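Local coordinates for protein mucin-like protocadherin (Homo sapiens, PDB 6OAE) that probably joins neighbouring microvilli of epithelial cells through calcium-dependent heterophilic adhesion, this fragment being its first two extracellular cadherin repeats, at residues Leu167-Val181 / His193-Pro205. Numbering follows the deposited sequence.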
ATOM      1  N   LEU A 167     -30.418  14.015 -19.094  1.00 22.07           N
ATOM      2  CA  LEU A 167     -30.456  15.089 -18.090  1.00 22.22           C
ATOM      3  C   LEU A 167     -31.607  16.031 -18.441  1.00 23.69           C
ATOM      4  O   LEU A 167     -32.033  16.091 -19.643  1.00 24.36           O
ATOM      5  CB  LEU A 167     -29.118  15.830 -18.062  1.00 22.69           C
ATOM      6  CG  LEU A 167     -27.912  14.960 -17.713  1.00 22.82           C
ATOM      7  CD1 LEU A 167     -26.616  15.736 -17.893  1.00 22.74           C
ATOM      8  CD2 LEU A 167     -28.033  14.435 -16.289  1.00 22.87           C
ATOM      9  N   ASP A 168     -32.083  16.733 -17.436  1.00 22.94           N
ATOM     10  CA  ASP A 168     -33.158  17.739 -17.582  1.00 23.12           C
ATOM     11  C   ASP A 168     -32.845  18.866 -16.599  1.00 22.28           C
ATOM     12  O   ASP A 168     -33.067  18.691 -15.418  1.00 22.60           O
ATOM     13  CB  ASP A 168     -34.509  17.057 -17.364  1.00 23.07           C
ATOM     14  CG  ASP A 168     -35.705  17.963 -17.573  1.00 22.69           C
ATOM     15  OD1 ASP A 168     -35.554  19.186 -17.366  1.00 21.11           O
ATOM     16  OD2 ASP A 168     -36.784  17.419 -17.935  1.00 22.85           O
ATOM     17  N   PHE A 169     -32.355  19.984 -17.110  1.00 22.40           N
ATOM     18  CA  PHE A 169     -31.928  21.171 -16.341  1.00 22.94           C
ATOM     19  C   PHE A 169     -33.056  21.678 -15.429  1.00 23.07           C
ATOM     20  O   PHE A 169     -32.759  22.067 -14.294  1.00 22.83           O
ATOM     21  CB  PHE A 169     -31.482  22.265 -17.303  1.00 23.80           C
ATOM     22  CG  PHE A 169     -31.250  23.590 -16.655  1.00 25.73           C
ATOM     23  CD1 PHE A 169     -30.098  23.808 -15.916  1.00 25.91           C
ATOM     24  CD2 PHE A 169     -32.173  24.620 -16.786  1.00 25.20           C
ATOM     25  CE1 PHE A 169     -29.878  25.032 -15.312  1.00 27.67           C
ATOM     26  CE2 PHE A 169     -31.942  25.842 -16.180  1.00 27.49           C
ATOM     27  CZ  PHE A 169     -30.799  26.045 -15.442  1.00 27.35           C
ATOM     28  N   TYR A 170     -34.303  21.678 -15.912  1.00 22.46           N
ATOM     29  CA  TYR A 170     -35.463  22.247 -15.189  1.00 23.60           C
ATOM     30  C   TYR A 170     -35.808  21.341 -14.010  1.00 25.40           C
ATOM     31  O   TYR A 170     -36.018  21.859 -12.871  1.00 25.56           O
ATOM     32  CB  TYR A 170     -36.612  22.507 -16.175  1.00 23.87           C
ATOM     33  CG  TYR A 170     -36.172  23.511 -17.201  1.00 23.12           C
ATOM     34  CD1 TYR A 170     -36.142  24.858 -16.895  1.00 23.37           C
ATOM     35  CD2 TYR A 170     -35.703  23.107 -18.440  1.00 23.34           C
ATOM     36  CE1 TYR A 170     -35.693  25.789 -17.809  1.00 24.07           C
ATOM     37  CE2 TYR A 170     -35.259  24.030 -19.376  1.00 24.36           C
ATOM     38  CZ  TYR A 170     -35.251  25.373 -19.051  1.00 23.53           C
ATOM     39  OH  TYR A 170     -34.822  26.294 -19.935  1.00 25.88           O
ATOM     40  N   GLU A 171     -35.865  20.043 -14.265  1.00 26.42           N
ATOM     41  CA  GLU A 171     -36.315  19.047 -13.277  1.00 30.23           C
ATOM     42  C   GLU A 171     -35.221  18.856 -12.226  1.00 29.69           C
ATOM     43  O   GLU A 171     -35.543  18.871 -11.023  1.00 28.09           O
ATOM     44  CB  GLU A 171     -36.677  17.775 -14.029  1.00 33.95           C
ATOM     45  CG  GLU A 171     -37.184  16.685 -13.136  1.00 37.54           C
ATOM     46  CD  GLU A 171     -37.699  15.475 -13.880  1.00 39.18           C
ATOM     47  OE1 GLU A 171     -37.867  14.421 -13.235  1.00 44.81           O
ATOM     48  OE2 GLU A 171     -37.949  15.596 -15.076  1.00 42.85           O
ATOM     49  N   ARG A 172     -33.965  18.705 -12.647  1.00 28.58           N
ATOM     50  CA  ARG A 172     -32.870  18.379 -11.691  1.00 30.43           C
ATOM     51  C   ARG A 172     -31.555  18.982 -12.180  1.00 28.40           C
ATOM     52  O   ARG A 172     -30.775  18.317 -12.856  1.00 29.71           O
ATOM     53  CB  ARG A 172     -32.839  16.864 -11.495  1.00 33.37           C
ATOM     54  CG  ARG A 172     -32.036  16.444 -10.278  1.00 38.19           C
ATOM     55  CD  ARG A 172     -32.215  14.983  -9.963  1.00 42.81           C
ATOM     56  NE  ARG A 172     -33.400  14.753  -9.151  1.00 46.49           N
ATOM     57  CZ  ARG A 172     -34.589  14.317  -9.582  1.00 48.17           C
ATOM     58  NH1 ARG A 172     -35.566  14.163  -8.705  1.00 50.83           N
ATOM     59  NH2 ARG A 172     -34.814  14.038 -10.860  1.00 47.99           N
ATOM     60  N   PRO A 173     -31.288  20.268 -11.877  1.00 26.70           N
ATOM     61  CA  PRO A 173     -30.056  20.920 -12.312  1.00 27.11           C
ATOM     62  C   PRO A 173     -28.833  20.579 -11.455  1.00 28.26           C
ATOM     63  O   PRO A 173     -27.754  20.838 -11.923  1.00 28.72           O
ATOM     64  CB  PRO A 173     -30.360  22.404 -12.143  1.00 25.83           C
ATOM     65  CG  PRO A 173     -31.313  22.423 -10.956  1.00 25.89           C
ATOM     66  CD  PRO A 173     -32.156  21.178 -11.112  1.00 26.02           C
ATOM     67  N   ASN A 174     -29.049  20.061 -10.239  1.00 30.08           N
ATOM     68  CA  ASN A 174     -27.967  19.713  -9.267  0.50 32.26           C
ATOM     69  C   ASN A 174     -28.164  18.276  -8.801  1.00 33.09           C
ATOM     70  O   ASN A 174     -29.307  17.923  -8.416  1.00 35.85           O
ATOM     71  CB  ASN A 174     -27.908  20.643  -8.045  0.50 32.36           C
ATOM     72  CG  ASN A 174     -26.931  20.183  -6.972  0.50 33.24           C
ATOM     73  OD1 ASN A 174     -27.140  19.158  -6.309  0.50 34.41           O
ATOM     74  ND2 ASN A 174     -25.862  20.939  -6.777  0.50 33.32           N
ATOM     75  N   MET A 175     -27.091  17.479  -8.837  1.00 32.61           N
ATOM     76  CA  MET A 175     -27.054  16.088  -8.317  1.00 31.81           C
ATOM     77  C   MET A 175     -25.778  15.975  -7.481  1.00 31.23           C
ATOM     78  O   MET A 175     -24.693  16.256  -8.025  1.00 30.04           O
ATOM     79  CB  MET A 175     -27.042  15.043  -9.435  1.00 33.54           C
ATOM     80  CG  MET A 175     -28.431  14.742  -9.980  1.00 37.19           C
ATOM     81  SD  MET A 175     -28.551  14.563 -11.764  1.00 43.52           S
ATOM     82  CE  MET A 175     -27.887  16.134 -12.294  1.00 39.75           C
ATOM     83  N   THR A 176     -25.895  15.601  -6.211  1.00 28.22           N
ATOM     84  CA  THR A 176     -24.718  15.442  -5.327  1.00 27.56           C
ATOM     85  C   THR A 176     -24.607  13.990  -4.883  1.00 24.81           C
ATOM     86  O   THR A 176     -25.644  13.351  -4.587  1.00 24.11           O
ATOM     87  CB  THR A 176     -24.743  16.444  -4.174  1.00 29.15           C
ATOM     88  OG1 THR A 176     -24.777  17.734  -4.779  1.00 30.84           O
ATOM     89  CG2 THR A 176     -23.525  16.339  -3.287  1.00 30.76           C
ATOM     90  N   PHE A 177     -23.367  13.507  -4.839  1.00 24.27           N
ATOM     91  CA  PHE A 177     -23.006  12.127  -4.463  1.00 22.99           C
ATOM     92  C   PHE A 177     -21.910  12.133  -3.412  1.00 23.33           C
ATOM     93  O   PHE A 177     -21.071  13.042  -3.422  1.00 21.15           O
ATOM     94  CB  PHE A 177     -22.454  11.365  -5.660  1.00 22.98           C
ATOM     95  CG  PHE A 177     -23.442  11.148  -6.768  1.00 22.11           C
ATOM     96  CD1 PHE A 177     -24.360  10.122  -6.696  1.00 21.45           C
ATOM     97  CD2 PHE A 177     -23.432  11.959  -7.886  1.00 23.35           C
ATOM     98  CE1 PHE A 177     -25.263   9.907  -7.731  1.00 23.12           C
ATOM     99  CE2 PHE A 177     -24.347  11.757  -8.912  1.00 22.88           C
ATOM    100  CZ  PHE A 177     -25.262  10.726  -8.831  1.00 22.67           C
ATOM    101  N   TRP A 178     -21.961  11.136  -2.544  1.00 25.41           N
ATOM    102  CA  TRP A 178     -20.811  10.683  -1.732  1.00 27.85           C
ATOM    103  C   TRP A 178     -20.068   9.657  -2.585  1.00 25.18           C
ATOM    104  O   TRP A 178     -20.728   8.715  -3.102  1.00 24.14           O
ATOM    105  CB  TRP A 178     -21.235  10.058  -0.409  1.00 33.20           C
ATOM    106  CG  TRP A 178     -21.601  11.038   0.655  1.00 39.45           C
ATOM    107  CD1 TRP A 178     -20.768  11.925   1.276  1.00 41.19           C
ATOM    108  CD2 TRP A 178     -22.900  11.204   1.254  1.00 43.29           C
ATOM    109  NE1 TRP A 178     -21.464  12.645   2.212  1.00 44.28           N
ATOM    110  CE2 TRP A 178     -22.775  12.224   2.224  1.00 44.95           C
ATOM    111  CE3 TRP A 178     -24.153  10.599   1.062  1.00 45.24           C
ATOM    112  CZ2 TRP A 178     -23.863  12.650   2.998  1.00 47.70           C
ATOM    113  CZ3 TRP A 178     -25.225  11.021   1.824  1.00 47.50           C
ATOM    114  CH2 TRP A 178     -25.082  12.035   2.780  1.00 47.16           C
ATOM    115  N   LEU A 179     -18.779   9.854  -2.750  1.00 23.58           N
ATOM    116  CA  LEU A 179     -17.871   8.871  -3.365  1.00 23.40           C
ATOM    117  C   LEU A 179     -17.053   8.255  -2.236  1.00 22.62           C
ATOM    118  O   LEU A 179     -16.350   9.013  -1.552  1.00 22.99           O
ATOM    119  CB  LEU A 179     -16.985   9.571  -4.392  1.00 23.23           C
ATOM    120  CG  LEU A 179     -16.043   8.650  -5.164  1.00 23.25           C
ATOM    121  CD1 LEU A 179     -16.793   7.599  -5.967  1.00 24.26           C
ATOM    122  CD2 LEU A 179     -15.160   9.474  -6.056  1.00 23.73           C
ATOM    123  N   LEU A 180     -17.175   6.946  -2.040  1.00 21.68           N
ATOM    124  CA  LEU A 180     -16.419   6.196  -1.009  1.00 23.47           C
ATOM    125  C   LEU A 180     -15.363   5.365  -1.702  1.00 22.20           C
ATOM    126  O   LEU A 180     -15.631   4.847  -2.795  1.00 22.44           O
ATOM    127  CB  LEU A 180     -17.339   5.263  -0.226  1.00 25.93           C
ATOM    128  CG  LEU A 180     -18.628   5.877   0.301  1.00 29.98           C
ATOM    129  CD1 LEU A 180     -19.420   4.832   1.074  1.00 32.62           C
ATOM    130  CD2 LEU A 180     -18.337   7.079   1.172  1.00 31.42           C
ATOM    131  N   VAL A 181     -14.215   5.203  -1.067  1.00 21.23           N
ATOM    132  CA  VAL A 181     -13.217   4.232  -1.563  1.00 21.15           C
ATOM    133  C   VAL A 181     -12.766   3.424  -0.353  1.00 21.62           C
ATOM    134  O   VAL A 181     -12.636   4.029   0.729  1.00 22.25           O
ATOM    135  CB  VAL A 181     -12.047   4.915  -2.296  1.00 20.75           C
ATOM    136  CG1 VAL A 181     -11.239   5.845  -1.386  1.00 21.00           C
ATOM    137  CG2 VAL A 181     -11.156   3.888  -2.965  1.00 21.19           C
ATOM    138  N   HIS A 193      -9.485   0.399   5.281  1.00 26.62           N
ATOM    139  CA  HIS A 193      -9.459   1.873   5.388  1.00 25.44           C
ATOM    140  C   HIS A 193     -10.395   2.448   4.343  1.00 24.72           C
ATOM    141  O   HIS A 193     -10.380   1.934   3.217  1.00 22.07           O
ATOM    142  CB  HIS A 193      -8.052   2.405   5.199  1.00 26.53           C
ATOM    143  CG  HIS A 193      -7.049   1.723   6.060  1.00 27.84           C
ATOM    144  ND1 HIS A 193      -6.205   0.775   5.549  1.00 27.22           N
ATOM    145  CD2 HIS A 193      -6.773   1.836   7.385  1.00 29.16           C
ATOM    146  CE1 HIS A 193      -5.422   0.330   6.521  1.00 29.29           C
ATOM    147  NE2 HIS A 193      -5.757   0.967   7.664  1.00 28.15           N
ATOM    148  N   THR A 194     -11.134   3.485   4.717  1.00 24.38           N
ATOM    149  CA  THR A 194     -12.136   4.141   3.847  1.00 25.22           C
ATOM    150  C   THR A 194     -11.791   5.625   3.781  1.00 25.88           C
ATOM    151  O   THR A 194     -11.365   6.177   4.810  1.00 26.94           O
ATOM    152  CB  THR A 194     -13.565   3.899   4.345  1.00 27.27           C
ATOM    153  OG1 THR A 194     -13.814   2.495   4.286  1.00 29.39           O
ATOM    154  CG2 THR A 194     -14.624   4.584   3.507  1.00 28.81           C
ATOM    155  N   ALA A 195     -11.964   6.221   2.604  1.00 24.19           N
ATOM    156  CA  ALA A 195     -11.908   7.669   2.363  1.00 23.32           C
ATOM    157  C   ALA A 195     -13.219   8.053   1.667  1.00 24.47           C
ATOM    158  O   ALA A 195     -13.843   7.180   0.999  1.00 22.75           O
ATOM    159  CB  ALA A 195     -10.698   8.019   1.550  1.00 23.99           C
ATOM    160  N   THR A 196     -13.646   9.297   1.864  1.00 23.86           N
ATOM    161  CA  THR A 196     -14.927   9.818   1.349  1.00 24.76           C
ATOM    162  C   THR A 196     -14.642  11.167   0.698  1.00 24.21           C
ATOM    163  O   THR A 196     -13.709  11.858   1.130  1.00 24.57           O
ATOM    164  CB  THR A 196     -15.996   9.915   2.448  1.00 26.68           C
ATOM    165  OG1 THR A 196     -15.696  11.039   3.259  1.00 30.46           O
ATOM    166  CG2 THR A 196     -16.089   8.702   3.336  1.00 27.86           C
ATOM    167  N   ALA A 197     -15.391  11.483  -0.340  1.00 23.33           N
ATOM    168  CA  ALA A 197     -15.348  12.784  -1.029  1.00 22.96           C
ATOM    169  C   ALA A 197     -16.760  13.060  -1.542  1.00 24.22           C
ATOM    170  O   ALA A 197     -17.561  12.108  -1.592  1.00 22.50           O
ATOM    171  CB  ALA A 197     -14.327  12.764  -2.120  1.00 22.89           C
ATOM    172  N   THR A 198     -17.058  14.317  -1.855  1.00 26.35           N
ATOM    173  CA  THR A 198     -18.372  14.755  -2.393  1.00 27.96           C
ATOM    174  C   THR A 198     -18.172  15.107  -3.876  1.00 26.71           C
ATOM    175  O   THR A 198     -17.127  15.713  -4.231  1.00 26.80           O
ATOM    176  CB  THR A 198     -18.974  15.859  -1.505  1.00 30.36           C
ATOM    177  OG1 THR A 198     -19.351  15.308  -0.235  1.00 32.68           O
ATOM    178  CG2 THR A 198     -20.211  16.486  -2.102  1.00 31.21           C
ATOM    179  N   LEU A 199     -19.111  14.689  -4.730  1.00 25.02           N
ATOM    180  CA  LEU A 199     -19.149  15.037  -6.164  1.00 25.37           C
ATOM    181  C   LEU A 199     -20.424  15.826  -6.389  1.00 23.99           C
ATOM    182  O   LEU A 199     -21.488  15.340  -5.995  1.00 23.64           O
ATOM    183  CB  LEU A 199     -19.186  13.796  -7.058  1.00 26.90           C
ATOM    184  CG  LEU A 199     -17.955  12.906  -7.038  1.00 28.27           C
ATOM    185  CD1 LEU A 199     -18.200  11.703  -7.928  1.00 28.66           C
ATOM    186  CD2 LEU A 199     -16.736  13.682  -7.491  1.00 29.17           C
ATOM    187  N   VAL A 200     -20.301  16.978  -7.009  1.00 24.62           N
ATOM    188  CA  VAL A 200     -21.454  17.844  -7.361  1.00 25.81           C
ATOM    189  C   VAL A 200     -21.515  17.884  -8.888  1.00 25.78           C
ATOM    190  O   VAL A 200     -20.543  18.373  -9.508  1.00 26.77           O
ATOM    191  CB  VAL A 200     -21.302  19.230  -6.731  1.00 26.26           C
ATOM    192  CG1 VAL A 200     -22.415  20.150  -7.169  1.00 27.68           C
ATOM    193  CG2 VAL A 200     -21.242  19.144  -5.209  1.00 27.85           C
ATOM    194  N   LEU A 201     -22.605  17.385  -9.462  1.00 24.48           N
ATOM    195  CA  LEU A 201     -22.876  17.422 -10.916  1.00 25.12           C
ATOM    196  C   LEU A 201     -23.877  18.558 -11.147  1.00 26.25           C
ATOM    197  O   LEU A 201     -25.026  18.452 -10.600  1.00 24.57           O
ATOM    198  CB  LEU A 201     -23.437  16.072 -11.361  1.00 25.59           C
ATOM    199  CG  LEU A 201     -22.422  14.932 -11.541  1.00 25.39           C
ATOM    200  CD1 LEU A 201     -21.577  15.154 -12.764  1.00 26.00           C
ATOM    201  CD2 LEU A 201     -21.523  14.751 -10.337  1.00 25.96           C
ATOM    202  N   ASN A 202     -23.452  19.586 -11.875  1.00 25.56           N
ATOM    203  CA  ASN A 202     -24.271  20.783 -12.187  0.50 27.52           C
ATOM    204  C   ASN A 202     -24.627  20.752 -13.676  1.00 26.58           C
ATOM    205  O   ASN A 202     -23.693  20.825 -14.510  1.00 26.98           O
ATOM    206  CB  ASN A 202     -23.549  22.068 -11.793  0.50 29.24           C
ATOM    207  CG  ASN A 202     -24.449  23.275 -11.903  0.50 30.91           C
ATOM    208  OD1 ASN A 202     -25.629  23.200 -11.560  0.50 33.66           O
ATOM    209  ND2 ASN A 202     -23.900  24.388 -12.371  0.50 33.27           N
ATOM    210  N   VAL A 203     -25.915  20.633 -13.987  1.00 25.77           N
ATOM    211  CA  VAL A 203     -26.414  20.543 -15.379  1.00 25.59           C
ATOM    212  C   VAL A 203     -26.418  21.968 -15.919  1.00 26.45           C
ATOM    213  O   VAL A 203     -26.956  22.833 -15.243  1.00 25.30           O
ATOM    214  CB  VAL A 203     -27.807  19.895 -15.463  1.00 25.58           C
ATOM    215  CG1 VAL A 203     -28.317  19.822 -16.892  1.00 25.47           C
ATOM    216  CG2 VAL A 203     -27.817  18.517 -14.839  1.00 25.99           C
ATOM    217  N   VAL A 204     -25.820  22.190 -17.081  1.00 26.90           N
ATOM    218  CA  VAL A 204     -25.847  23.524 -17.731  1.00 29.14           C
ATOM    219  C   VAL A 204     -26.896  23.417 -18.830  1.00 29.25           C
ATOM    220  O   VAL A 204     -27.011  22.395 -19.500  1.00 29.08           O
ATOM    221  CB  VAL A 204     -24.460  23.999 -18.201  1.00 31.12           C
ATOM    222  CG1 VAL A 204     -23.495  24.071 -17.024  1.00 32.17           C
ATOM    223  CG2 VAL A 204     -23.873  23.155 -19.300  1.00 32.18           C
ATOM    224  N   PRO A 205     -27.733  24.442 -19.010  1.00 31.28           N
ATOM    225  CA  PRO A 205     -28.784  24.380 -20.031  1.00 33.43           C
ATOM    226  C   PRO A 205     -28.280  24.535 -21.472  1.00 38.00           C
ATOM    227  O   PRO A 205     -27.168  24.981 -21.663  1.00 36.98           O
ATOM    228  CB  PRO A 205     -29.713  25.556 -19.662  1.00 32.99           C
ATOM    229  CG  PRO A 205     -28.916  26.475 -18.776  1.00 30.98           C
ATOM    230  CD  PRO A 205     -27.730  25.699 -18.248  1.00 32.24           C
TER
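Met-175, Phe-177, Leu-179 and Val-181 pair with Leu-201, Leu-199, Ala-197 and Ala-195, each pair exchanging two backbone hydrogen bonds in the antiparallel hairpin of the second cadherin repeat. A ninth bond closes the ladder, Val-203 N giving to Pro-173 O at 2.8 Å with a nearly straight N-H...O angle of 171°. Most of these carbonyls also receive a CA-H contact from a residue next to the pair, such as Thr-194 CA to Val-181 O at 3.2 Å. Thr-176 N turns outward and gives to Thr-144 OG1, just past strand 137-142, while Thr-198 makes backbone bonds with Lys-103 and Lys-105. On one face Thr-176 CG2, anti to the backbone N, meets Thr-198 CG2. The other face is apolar: Met-175 bends its chain to press CE against Val-203 CG2, a tight 3.5 Å, and Phe-177 brings its ring edge to Leu-201 CD2. Beyond the strands, Pro-205 lays CG over the Phe-169 ring, 3.8 Å from its centroid in a CH-pi contact, while Val-203 O lies at the ring's edge. With the Phe-169 ring cut back to an alanine, Pro-205 would probably lose its aromatic platform and a gap open beside the Val-203 carbonyl. At the opposite end, His-193 ND1 bonds to calcium ligand Asp-183. Inward-facing amides and carbonyls of the paired residues are thus satisfied across the hairpin, while apolar side chains face the repeat's core.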